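Local coordinates for IPT/TIG domain-containing protein (Bacteroides thetaiotaomicron, PDB 3TC9) that is of unknown function but joins an immunoglobulin-like IPT/TIG domain to a six-bladed beta-propeller and may serve as an auxiliary nutrient-binding protein, at residues P334-F339 with E402-D407; Y352-C357 with R365-Q370; D358-C363 with F398-G403. One frame throughout, in Å; residues are numbered along the deposited sequence. Where two conformers were deposited one is given.

Contacts 1 and 3 join two neighbouring blades of the six-bladed propeller; contact 2 lies within one of them. Contact 1 sets the edge strand 334-341 of one blade beside the edge strand 401-407 of the next. Contact 2 is the hairpin of strands 352-358 and 363-367, nested in sequence within the loop that contact 1 closes. Contact 3 joins the turn of that hairpin to the start of strand 401-407, so it shares Glu402 and Gly403 with contact 1. The centre of contact 1 lies about 10 Å from that of contact 2. The second blade also includes strand 107-113, from much earlier in the chain, which closes the propeller ring.

Contact 1. Residues P334-F339 with E402-D407; sequences PRQGTF and EGIVYD. With EDO (1,2-ethanediol), chain U.
Gln336 reaches across to Ile404, and Thr338 to Tyr406, with side-chain oxygens that accept backbone N-H groups. Strands 334-339 and 402-407 run nearly parallel, 7° apart. Just one direct bond joins their backbones, from Gln336 N to Glu402 O at 3.2 Å. Next to it, the Gln336 side chain stands anti to its backbone N (chi1 -165°) and stays extended. This sets Gln336 OE1 2.9 Å from Ile404 N. The N-H comes from above the plane of the amide. Gln336 NE2 donates to Leu142 O, which helps to fix the turn of the amide.

The tight part of the contact follows. Ile404 CG2 presses on the backbone of the other strand, 3.2 Å from Gln336 O. Ile404 CD1 meets Thr338 CG2 at 4.1 Å. Thr338 OG1 accepts from Tyr406 N at 3.0 Å. Phe413 packs on both Thr338 and Ile404.

The rest is looser. One water bridges Gly337 O, Ile404 O and Thr338 OG1, and a second links Thr338 OG1 to Tyr406 O. At the other end, the partly exposed Arg335 lays its guanidinium over Glu402 CG. Arg335 NH2 is 3.7 Å from Glu402 OE2, a long ion pair in which no N-H points at the oxygen. The strong partners of that carboxylate are Arg359 and Arg418. Arg335 NH1 instead donates to O2 of an ethanediol, 3.1 Å away and probably from the crystallisation liquor.

These strands belong to adjacent propeller blades. One backbone bond, two side-chain-to-backbone bonds, two waters and the packing of Ile404 join the blades, in place of a continuous ladder of backbone bonds. The ion pairs of Arg335 with Glu402 and Glu157 are both long and weak, so its charge is probably held loosely.

Contact 2. Residues Y352-C357 with R365-Q370; sequences YDFYFC and RILTPQ
Tyr355 and Ile366 both send their first side-chain branch back beside the backbone N (chi1 -76° for Tyr355, -44° for CG1 of Ile366), and this lays them side by side on one face of the hairpin. Ile366 CG1 sits over the Tyr355 ring, 3.6 Å from Tyr355 CE2, in a CH-pi contact shifted toward the rim. Ile366 CD1 follows the ring outward to CZ, and Ile366 CG2 turns to Asp353 CB. Phe413 meets the Tyr355 ring from the next blade. An alanine at Tyr355 would probably leave Ile366 CG1 and CD1 without the ring they lie on and open a gap toward Phe413.

On the other face, Phe356 holds CG in the crowded position between its backbone N and carbonyl carbon (chi1 63°). The ring thus swings toward the partner strand. Arg365 CB lies over it, 3.5 Å from Phe356 CZ, while Leu367 CB comes to the ring edge at Phe356 CE1, 4.1 Å away. Phe354 adds CB, 4.3 Å from Leu367 CB.

Two hydrogen-bonded antiparallel pairs hold this register. Phe354 N donates to Leu367 O at 2.8 Å. In return, Leu367 N donates to Phe354 O at 2.7 Å. Phe356 and Arg365 exchange bonds in the same way. Tyr355 and Ile366 form the non-hydrogen-bonded pair between them. Past the strand end, Pro369 CG rests on Tyr352 O at 3.2 Å.

The hairpin is the middle of a propeller blade. The Arg365 guanidinium pairs with Asp358, at the end of the same hairpin, and with Asp323 outside it; Asp353 bonds Tyr345 and Asn342. Backbone bonds with apolar and CH-pi contacts thus join the two strands, while the polar ends of Asp353 and Arg365 find partners beyond the paired segments.

Contact 3. Residues D358-C363 with F398-G403; sequences DRENHC and FNHPEG. With EDO (1,2-ethanediol), chain V.
Arg359 lies flat on His400, with guanidinium and ring planes 17° apart and centres 4.0 Å apart. Arg359 NH1 stands over the middle of the imidazole. The Arg359 chain is extended from CG to NE, CG being anti to the backbone N (chi1 -161°), and this carries it alongside Glu402. There it grips one oxygen side-on with two nitrogens: Arg359 NE is 2.7 Å and Arg359 NH2 2.8 Å from Glu402 OE2, both nearly in the guanidinium plane. The NE bond uses the anti lone pair of that oxygen. Arg359 NH1 turns to the other carboxylate, 2.6 Å from Glu360 OE2, again in plane.

Glu360 bends at chi2 and brings its carboxylate to the edge of the His400 ring at NE2, turned steeply against it. His400 NE2 donates to Glu360 OE1 at 2.7 Å. His400 ND1 is bonded to Glu419, so both ring nitrogens have a carboxylate partner.

Segment 358-363 is the turn of a propeller-blade hairpin and holds a G1 beta bulge, where His362 and Cys363 both face Asp358. The left-handed backbone of His362 belongs to this bulge. Asn361 ND2 ties the turn back to Asp358 OD2.

The His362 ring lies beside that of His400, tilted by 32°. In its plane, His362 ND1 accepts from His400 N at 2.9 Å, so this nitrogen carries no proton. Pro401 CD packs on His362 CA at 3.7 Å. Phe398 turns its ring edge to His362 O.

Contact 1. Residues P334-F339 with E402-D407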
loop_
_atom_site.group_PDB
_atom_site.type_symbol
_atom_site.label_atom_id
_atom_site.label_comp_id
_atom_site.label_asym_id
_atom_site.label_seq_id
_atom_site.Cartn_x
_atom_site.Cartn_y
_atom_site.Cartn_z
ATOM N N PRO B 334 27.064 -9.300 4.802
ATOM C CA PRO B 334 25.688 -8.819 5.008
ATOM C C PRO B 334 25.386 -8.729 6.506
ATOM O O PRO B 334 25.879 -9.549 7.292
ATOM C CB PRO B 334 24.836 -9.875 4.319
ATOM C CG PRO B 334 25.663 -11.142 4.375
ATOM C CD PRO B 334 27.085 -10.676 4.244
ATOM N N ARG B 335 24.651 -7.689 6.914
ATOM C CA ARG B 335 24.353 -7.484 8.327
ATOM C C ARG B 335 22.842 -7.575 8.550
ATOM O O ARG B 335 22.245 -8.528 8.056
ATOM C CB ARG B 335 24.956 -6.145 8.803
ATOM C CG ARG B 335 26.497 -6.157 8.925
ATOM C CD ARG B 335 26.956 -7.231 9.905
ATOM N NE ARG B 335 28.315 -7.018 10.378
ATOM C CZ ARG B 335 28.636 -6.360 11.485
ATOM N NH1 ARG B 335 27.689 -5.837 12.254
ATOM N NH2 ARG B 335 29.907 -6.213 11.829
ATOM N N GLN B 336 22.211 -6.610 9.258
ATOM C CA GLN B 336 20.766 -6.677 9.501
ATOM C C GLN B 336 19.953 -6.474 8.224
ATOM O O GLN B 336 20.355 -5.712 7.331
ATOM C CB GLN B 336 20.325 -5.648 10.554
ATOM C CG GLN B 336 18.923 -5.911 11.104
ATOM C CD GLN B 336 18.463 -4.864 12.093
ATOM O OE1 GLN B 336 19.098 -3.822 12.279
ATOM N NE2 GLN B 336 17.336 -5.104 12.744
ATOM N N GLY B 337 18.817 -7.183 8.174
ATOM C CA GLY B 337 17.806 -7.085 7.133
ATOM C C GLY B 337 16.469 -6.661 7.698
ATOM O O GLY B 337 16.277 -6.667 8.917
ATOM N N THR B 338 15.544 -6.263 6.833
ATOM C CA THR B 338 14.210 -5.829 7.223
ATOM C C THR B 338 13.234 -6.295 6.124
ATOM O O THR B 338 13.566 -6.213 4.936
ATOM C CB THR B 338 14.199 -4.277 7.521
ATOM O OG1 THR B 338 13.045 -3.922 8.277
ATOM C CG2 THR B 338 14.331 -3.377 6.279
ATOM N N PHE B 339 12.085 -6.874 6.532
ATOM C CA PHE B 339 11.020 -7.332 5.635
ATOM C C PHE B 339 10.108 -6.156 5.340
ATOM O O PHE B 339 9.609 -5.513 6.265
ATOM C CB PHE B 339 10.250 -8.507 6.237
ATOM C CG PHE B 339 11.018 -9.799 6.176
ATOM C CD1 PHE B 339 10.982 -10.594 5.034
ATOM C CD2 PHE B 339 11.818 -10.206 7.241
ATOM C CE1 PHE B 339 11.717 -11.777 4.968
ATOM C CE2 PHE B 339 12.552 -11.393 7.176
ATOM C CZ PHE B 339 12.489 -12.171 6.045
ATOM N N GLU B 402 25.177 -1.012 9.084
ATOM C CA GLU B 402 25.012 -2.273 9.801
ATOM C C GLU B 402 23.572 -2.553 10.176
ATOM O O GLU B 402 23.051 -3.583 9.767
ATOM C CB GLU B 402 25.903 -2.316 11.041
ATOM C CG GLU B 402 27.379 -2.382 10.705
ATOM C CD GLU B 402 28.366 -2.056 11.808
ATOM O OE1 GLU B 402 28.011 -1.308 12.747
ATOM O OE2 GLU B 402 29.523 -2.516 11.703
ATOM N N GLY B 403 22.940 -1.674 10.952
ATOM C CA GLY B 403 21.549 -1.855 11.364
ATOM C C GLY B 403 20.603 -1.235 10.359
ATOM O O GLY B 403 20.953 -0.269 9.677
ATOM N N ILE B 404 19.396 -1.786 10.250
ATOM C CA ILE B 404 18.371 -1.267 9.338
ATOM C C ILE B 404 17.000 -1.662 9.848
ATOM O O ILE B 404 16.790 -2.808 10.280
ATOM C CB ILE B 404 18.577 -1.727 7.847
ATOM C CG1 ILE B 404 17.648 -0.929 6.859
ATOM C CG2 ILE B 404 18.410 -3.240 7.687
ATOM C CD1 ILE B 404 17.772 -1.315 5.331
ATOM N N VAL B 405 16.055 -0.730 9.773
ATOM C CA VAL B 405 14.686 -1.077 10.106
ATOM C C VAL B 405 13.776 -0.297 9.150
ATOM O O VAL B 405 14.088 0.842 8.807
ATOM C CB VAL B 405 14.333 -0.904 11.609
ATOM C CG1 VAL B 405 14.354 0.559 12.055
ATOM C CG2 VAL B 405 12.999 -1.566 11.948
ATOM N N TYR B 406 12.686 -0.929 8.683
ATOM C CA TYR B 406 11.710 -0.209 7.888
ATOM C C TYR B 406 10.590 0.268 8.848
ATOM O O TYR B 406 10.103 -0.511 9.676
ATOM C CB TYR B 406 11.166 -1.047 6.714
ATOM C CG TYR B 406 10.150 -0.293 5.873
ATOM C CD1 TYR B 406 10.522 0.824 5.131
ATOM C CD2 TYR B 406 8.809 -0.670 5.856
ATOM C CE1 TYR B 406 9.579 1.570 4.420
ATOM C CE2 TYR B 406 7.855 0.075 5.150
ATOM C CZ TYR B 406 8.251 1.187 4.428
ATOM O OH TYR B 406 7.338 1.924 3.726
ATOM N N ASP B 407 10.229 1.557 8.778
ATOM C CA ASP B 407 9.158 2.105 9.599
ATOM C C ASP B 407 7.917 2.249 8.717
ATOM O O ASP B 407 7.857 3.150 7.887
ATOM C CB ASP B 407 9.586 3.448 10.213
ATOM C CG ASP B 407 8.637 4.001 11.256
ATOM O OD1 ASP B 407 7.421 3.700 11.187
ATOM O OD2 ASP B 407 9.097 4.744 12.124
HETATM C C1 EDO U . 25.388 -7.451 13.922
HETATM O O1 EDO U . 24.476 -8.003 14.862
HETATM C C2 EDO U . 24.601 -7.221 12.642
HETATM O O2 EDO U . 24.597 -5.831 12.309
HETATM O O HOH W 1 14.525 -4.858 10.868
HETATM O O HOH W 2 10.639 -3.578 10.149
#

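Contact 2. Residues Y352-C357 with R365-Q370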
loop_
_atom_site.group_PDB
_atom_site.type_symbol
_atom_site.label_atom_id
_atom_site.label_comp_id
_atom_site.label_asym_id
_atom_site.label_seq_id
_atom_site.Cartn_x
_atom_site.Cartn_y
_atom_site.Cartn_z
ATOM N N TYR B 352 6.367 -9.685 0.875
ATOM C CA TYR B 352 7.477 -8.863 1.324
ATOM C C TYR B 352 8.742 -9.086 0.548
ATOM O O TYR B 352 8.979 -10.176 0.069
ATOM C CB TYR B 352 7.794 -9.130 2.813
ATOM C CG TYR B 352 6.648 -8.878 3.761
ATOM C CD1 TYR B 352 5.616 -9.809 3.908
ATOM C CD2 TYR B 352 6.615 -7.739 4.553
ATOM C CE1 TYR B 352 4.569 -9.592 4.797
ATOM C CE2 TYR B 352 5.558 -7.498 5.430
ATOM C CZ TYR B 352 4.538 -8.428 5.550
ATOM O OH TYR B 352 3.510 -8.195 6.430
ATOM N N ASP B 353 9.567 -8.043 0.488
ATOM C CA ASP B 353 10.942 -8.039 0.014
ATOM C C ASP B 353 11.833 -7.971 1.270
ATOM O O ASP B 353 11.407 -7.494 2.339
ATOM C CB ASP B 353 11.212 -6.829 -0.891
ATOM C CG ASP B 353 10.683 -6.901 -2.300
ATOM O OD1 ASP B 353 10.856 -7.945 -2.938
ATOM O OD2 ASP B 353 10.212 -5.875 -2.799
ATOM N N PHE B 354 13.066 -8.401 1.135
ATOM C CA PHE B 354 14.003 -8.364 2.248
ATOM C C PHE B 354 15.164 -7.420 1.904
ATOM O O PHE B 354 15.949 -7.706 0.997
ATOM C CB PHE B 354 14.471 -9.784 2.574
ATOM C CG PHE B 354 15.424 -9.895 3.740
ATOM C CD1 PHE B 354 14.962 -9.791 5.050
ATOM C CD2 PHE B 354 16.769 -10.174 3.533
ATOM C CE1 PHE B 354 15.826 -9.978 6.134
ATOM C CE2 PHE B 354 17.640 -10.330 4.617
ATOM C CZ PHE B 354 17.162 -10.241 5.912
ATOM N N TYR B 355 15.198 -6.253 2.581
ATOM C CA TYR B 355 16.187 -5.184 2.452
ATOM C C TYR B 355 17.271 -5.382 3.483
ATOM O O TYR B 355 16.960 -5.491 4.656
ATOM C CB TYR B 355 15.529 -3.822 2.681
ATOM C CG TYR B 355 14.692 -3.320 1.526
ATOM C CD1 TYR B 355 13.500 -3.948 1.181
ATOM C CD2 TYR B 355 15.041 -2.157 0.839
ATOM C CE1 TYR B 355 12.684 -3.451 0.167
ATOM C CE2 TYR B 355 14.228 -1.648 -0.173
ATOM C CZ TYR B 355 13.053 -2.306 -0.510
ATOM O OH TYR B 355 12.250 -1.850 -1.521
ATOM N N PHE B 356 18.529 -5.412 3.085
ATOM C CA PHE B 356 19.563 -5.633 4.092
ATOM C C PHE B 356 20.807 -4.792 3.827
ATOM O O PHE B 356 21.079 -4.408 2.684
ATOM C CB PHE B 356 19.934 -7.135 4.181
ATOM C CG PHE B 356 20.522 -7.732 2.935
ATOM C CD1 PHE B 356 19.697 -8.242 1.933
ATOM C CD2 PHE B 356 21.901 -7.791 2.753
ATOM C CE1 PHE B 356 20.245 -8.824 0.782
ATOM C CE2 PHE B 356 22.441 -8.355 1.595
ATOM C CZ PHE B 356 21.610 -8.867 0.624
ATOM N N CYS B 357 21.579 -4.554 4.894
ATOM C CA CYS B 357 22.841 -3.860 4.836
ATOM C C CYS B 357 23.898 -4.788 4.351
ATOM O O CYS B 357 24.043 -5.876 4.880
ATOM C CB CYS B 357 23.207 -3.298 6.201
ATOM S SG CYS B 357 22.112 -1.984 6.761
ATOM N N ARG B 365 20.880 -3.618 0.017
ATOM C CA ARG B 365 20.481 -4.560 -1.028
ATOM C C ARG B 365 19.039 -4.983 -0.830
ATOM O O ARG B 365 18.489 -4.787 0.243
ATOM C CB ARG B 365 21.407 -5.796 -1.042
ATOM C CG ARG B 365 22.909 -5.495 -0.925
ATOM C CD ARG B 365 23.590 -4.954 -2.167
ATOM N NE ARG B 365 23.474 -5.827 -3.336
ATOM C CZ ARG B 365 24.304 -6.814 -3.646
ATOM N NH1 ARG B 365 25.328 -7.100 -2.858
ATOM N NH2 ARG B 365 24.113 -7.524 -4.743
ATOM N N ILE B 366 18.406 -5.498 -1.884
ATOM C CA ILE B 366 17.060 -6.048 -1.825
ATOM C C ILE B 366 17.102 -7.492 -2.304
ATOM O O ILE B 366 17.585 -7.743 -3.389
ATOM C CB ILE B 366 15.980 -5.249 -2.643
ATOM C CG1 ILE B 366 16.082 -3.708 -2.445
ATOM C CG2 ILE B 366 14.564 -5.794 -2.371
ATOM C CD1 ILE B 366 15.389 -2.954 -3.496
ATOM N N LEU B 367 16.563 -8.419 -1.504
ATOM C CA LEU B 367 16.380 -9.830 -1.826
ATOM C C LEU B 367 14.885 -10.086 -1.971
ATOM O O LEU B 367 14.133 -9.983 -0.978
ATOM C CB LEU B 367 16.985 -10.753 -0.755
ATOM C CG LEU B 367 16.643 -12.260 -0.850
ATOM C CD1 LEU B 367 17.159 -12.891 -2.167
ATOM C CD2 LEU B 367 17.188 -12.996 0.326
ATOM N N THR B 368 14.450 -10.381 -3.216
ATOM C CA THR B 368 13.048 -10.681 -3.504
ATOM C C THR B 368 12.738 -12.129 -3.135
ATOM O O THR B 368 13.642 -12.959 -3.120
ATOM C CB THR B 368 12.695 -10.454 -4.993
ATOM O OG1 THR B 368 13.186 -11.556 -5.747
ATOM C CG2 THR B 368 13.154 -9.112 -5.524
ATOM N N PRO B 369 11.462 -12.473 -2.917
ATOM C CA PRO B 369 11.124 -13.865 -2.564
ATOM C C PRO B 369 11.571 -14.932 -3.594
ATOM O O PRO B 369 11.759 -16.105 -3.209
ATOM C CB PRO B 369 9.605 -13.829 -2.465
ATOM C CG PRO B 369 9.280 -12.419 -2.144
ATOM C CD PRO B 369 10.277 -11.591 -2.859
ATOM N N GLN B 370 11.758 -14.501 -4.886
ATOM C CA GLN B 370 12.182 -15.345 -6.016
ATOM C C GLN B 370 13.724 -15.510 -6.083
ATOM O O GLN B 370 14.237 -16.228 -6.952
ATOM C CB GLN B 370 11.653 -14.791 -7.362
ATOM C CG GLN B 370 10.132 -14.802 -7.533
ATOM C CD GLN B 370 9.692 -15.038 -8.962
ATOM O OE1 GLN B 370 9.842 -14.193 -9.865
ATOM N NE2 GLN B 370 9.090 -16.193 -9.191
#

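Contact 3. Residues D358-C363 with F398-G403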
loop_
_atom_site.group_PDB
_atom_site.type_symbol
_atom_site.label_atom_id
_atom_site.label_comp_id
_atom_site.label_asym_id
_atom_site.label_seq_id
_atom_site.Cartn_x
_atom_site.Cartn_y
_atom_site.Cartn_z
ATOM N N ASP B 358 24.644 -4.359 3.335
ATOM C CA ASP B 358 25.802 -5.068 2.775
ATOM C C ASP B 358 26.999 -4.218 3.207
ATOM O O ASP B 358 27.410 -3.293 2.502
ATOM C CB ASP B 358 25.655 -5.210 1.259
ATOM C CG ASP B 358 26.508 -6.286 0.615
ATOM O OD1 ASP B 358 27.068 -7.125 1.358
ATOM O OD2 ASP B 358 26.581 -6.315 -0.642
ATOM N N ARG B 359 27.441 -4.458 4.461
ATOM C CA ARG B 359 28.448 -3.683 5.178
ATOM C C ARG B 359 29.679 -3.312 4.357
ATOM O O ARG B 359 30.002 -2.121 4.302
ATOM C CB ARG B 359 28.868 -4.396 6.460
ATOM C CG ARG B 359 29.548 -3.508 7.476
ATOM C CD ARG B 359 30.458 -4.335 8.350
ATOM N NE ARG B 359 30.818 -3.621 9.573
ATOM C CZ ARG B 359 32.043 -3.214 9.881
ATOM N NH1 ARG B 359 33.056 -3.436 9.051
ATOM N NH2 ARG B 359 32.266 -2.566 11.017
ATOM N N GLU B 360 30.380 -4.286 3.751
ATOM C CA GLU B 360 31.651 -3.969 3.089
ATOM C C GLU B 360 31.485 -3.539 1.641
ATOM O O GLU B 360 32.475 -3.202 0.987
ATOM C CB GLU B 360 32.667 -5.113 3.194
ATOM C CG GLU B 360 33.102 -5.472 4.611
ATOM C CD GLU B 360 33.771 -4.388 5.433
ATOM O OE1 GLU B 360 34.453 -3.504 4.860
ATOM O OE2 GLU B 360 33.625 -4.446 6.673
ATOM N N ASN B 361 30.246 -3.515 1.156
ATOM C CA ASN B 361 29.890 -3.013 -0.155
ATOM C C ASN B 361 29.291 -1.616 -0.003
ATOM O O ASN B 361 29.011 -0.951 -1.014
ATOM C CB ASN B 361 28.935 -3.973 -0.859
ATOM C CG ASN B 361 29.655 -5.134 -1.503
ATOM O OD1 ASN B 361 30.806 -5.038 -1.925
ATOM N ND2 ASN B 361 28.984 -6.255 -1.607
ATOM N N HIS B 362 29.116 -1.173 1.278
ATOM C CA HIS B 362 28.597 0.154 1.706
ATOM C C HIS B 362 27.260 0.517 1.037
ATOM O O HIS B 362 27.063 1.645 0.572
ATOM C CB HIS B 362 29.641 1.253 1.450
ATOM C CG HIS B 362 30.969 0.904 2.027
ATOM N ND1 HIS B 362 31.218 1.039 3.369
ATOM C CD2 HIS B 362 32.060 0.370 1.431
ATOM C CE1 HIS B 362 32.459 0.619 3.551
ATOM N NE2 HIS B 362 33.003 0.211 2.410
ATOM N N CYS B 363 26.336 -0.428 1.018
ATOM C CA CYS B 363 25.042 -0.192 0.369
ATOM C C CYS B 363 23.922 -1.030 1.001
ATOM O O CYS B 363 24.162 -1.839 1.910
ATOM C CB CYS B 363 25.150 -0.455 -1.134
ATOM S SG CYS B 363 25.596 -2.147 -1.549
ATOM N N PHE B 398 27.328 5.509 2.096
ATOM C CA PHE B 398 27.381 5.023 3.478
ATOM C C PHE B 398 28.784 4.564 3.762
ATOM O O PHE B 398 29.553 4.380 2.830
ATOM C CB PHE B 398 26.404 3.858 3.702
ATOM C CG PHE B 398 24.986 4.161 3.324
ATOM C CD1 PHE B 398 24.141 4.831 4.207
ATOM C CD2 PHE B 398 24.482 3.771 2.086
ATOM C CE1 PHE B 398 22.814 5.107 3.850
ATOM C CE2 PHE B 398 23.170 4.067 1.723
ATOM C CZ PHE B 398 22.338 4.715 2.616
ATOM N N ASN B 399 29.122 4.361 5.022
ATOM C CA ASN B 399 30.425 3.844 5.398
ATOM C C ASN B 399 30.199 2.801 6.480
ATOM O O ASN B 399 30.052 3.124 7.651
ATOM C CB ASN B 399 31.366 4.956 5.834
ATOM C CG ASN B 399 32.797 4.537 5.854
ATOM O OD1 ASN B 399 33.133 3.347 5.809
ATOM N ND2 ASN B 399 33.672 5.525 5.975
ATOM N N HIS B 400 30.124 1.538 6.044
ATOM C CA HIS B 400 29.865 0.338 6.839
ATOM C C HIS B 400 28.458 0.399 7.444
ATOM O O HIS B 400 28.344 0.464 8.670
ATOM C CB HIS B 400 30.946 0.135 7.920
ATOM C CG HIS B 400 32.276 -0.310 7.393
ATOM N ND1 HIS B 400 33.448 0.098 7.985
ATOM C CD2 HIS B 400 32.572 -1.132 6.357
ATOM C CE1 HIS B 400 34.419 -0.509 7.319
ATOM N NE2 HIS B 400 33.939 -1.250 6.322
ATOM N N PRO B 401 27.372 0.438 6.615
ATOM C CA PRO B 401 26.008 0.375 7.196
ATOM C C PRO B 401 25.796 -0.984 7.886
ATOM O O PRO B 401 26.241 -2.006 7.355
ATOM C CB PRO B 401 25.096 0.558 5.970
ATOM C CG PRO B 401 25.875 0.028 4.842
ATOM C CD PRO B 401 27.324 0.354 5.138
ATOM N N GLU B 402 25.177 -1.012 9.084
ATOM C CA GLU B 402 25.012 -2.273 9.801
ATOM C C GLU B 402 23.572 -2.553 10.176
ATOM O O GLU B 402 23.051 -3.583 9.767
ATOM C CB GLU B 402 25.903 -2.316 11.041
ATOM C CG GLU B 402 27.379 -2.382 10.705
ATOM C CD GLU B 402 28.366 -2.056 11.808
ATOM O OE1 GLU B 402 28.011 -1.308 12.747
ATOM O OE2 GLU B 402 29.523 -2.516 11.703
ATOM N N GLY B 403 22.940 -1.674 10.952
ATOM C CA GLY B 403 21.549 -1.855 11.364
ATOM C C GLY B 403 20.603 -1.235 10.359
ATOM O O GLY B 403 20.953 -0.269 9.677
HETATM C C1 EDO V . 34.288 -6.000 -2.457
HETATM O O1 EDO V . 33.074 -6.629 -2.019
HETATM C C2 EDO V . 34.327 -5.945 -3.982
HETATM O O2 EDO V . 34.812 -7.188 -4.501
HETATM O O HOH W 3 27.969 3.838 -0.296
#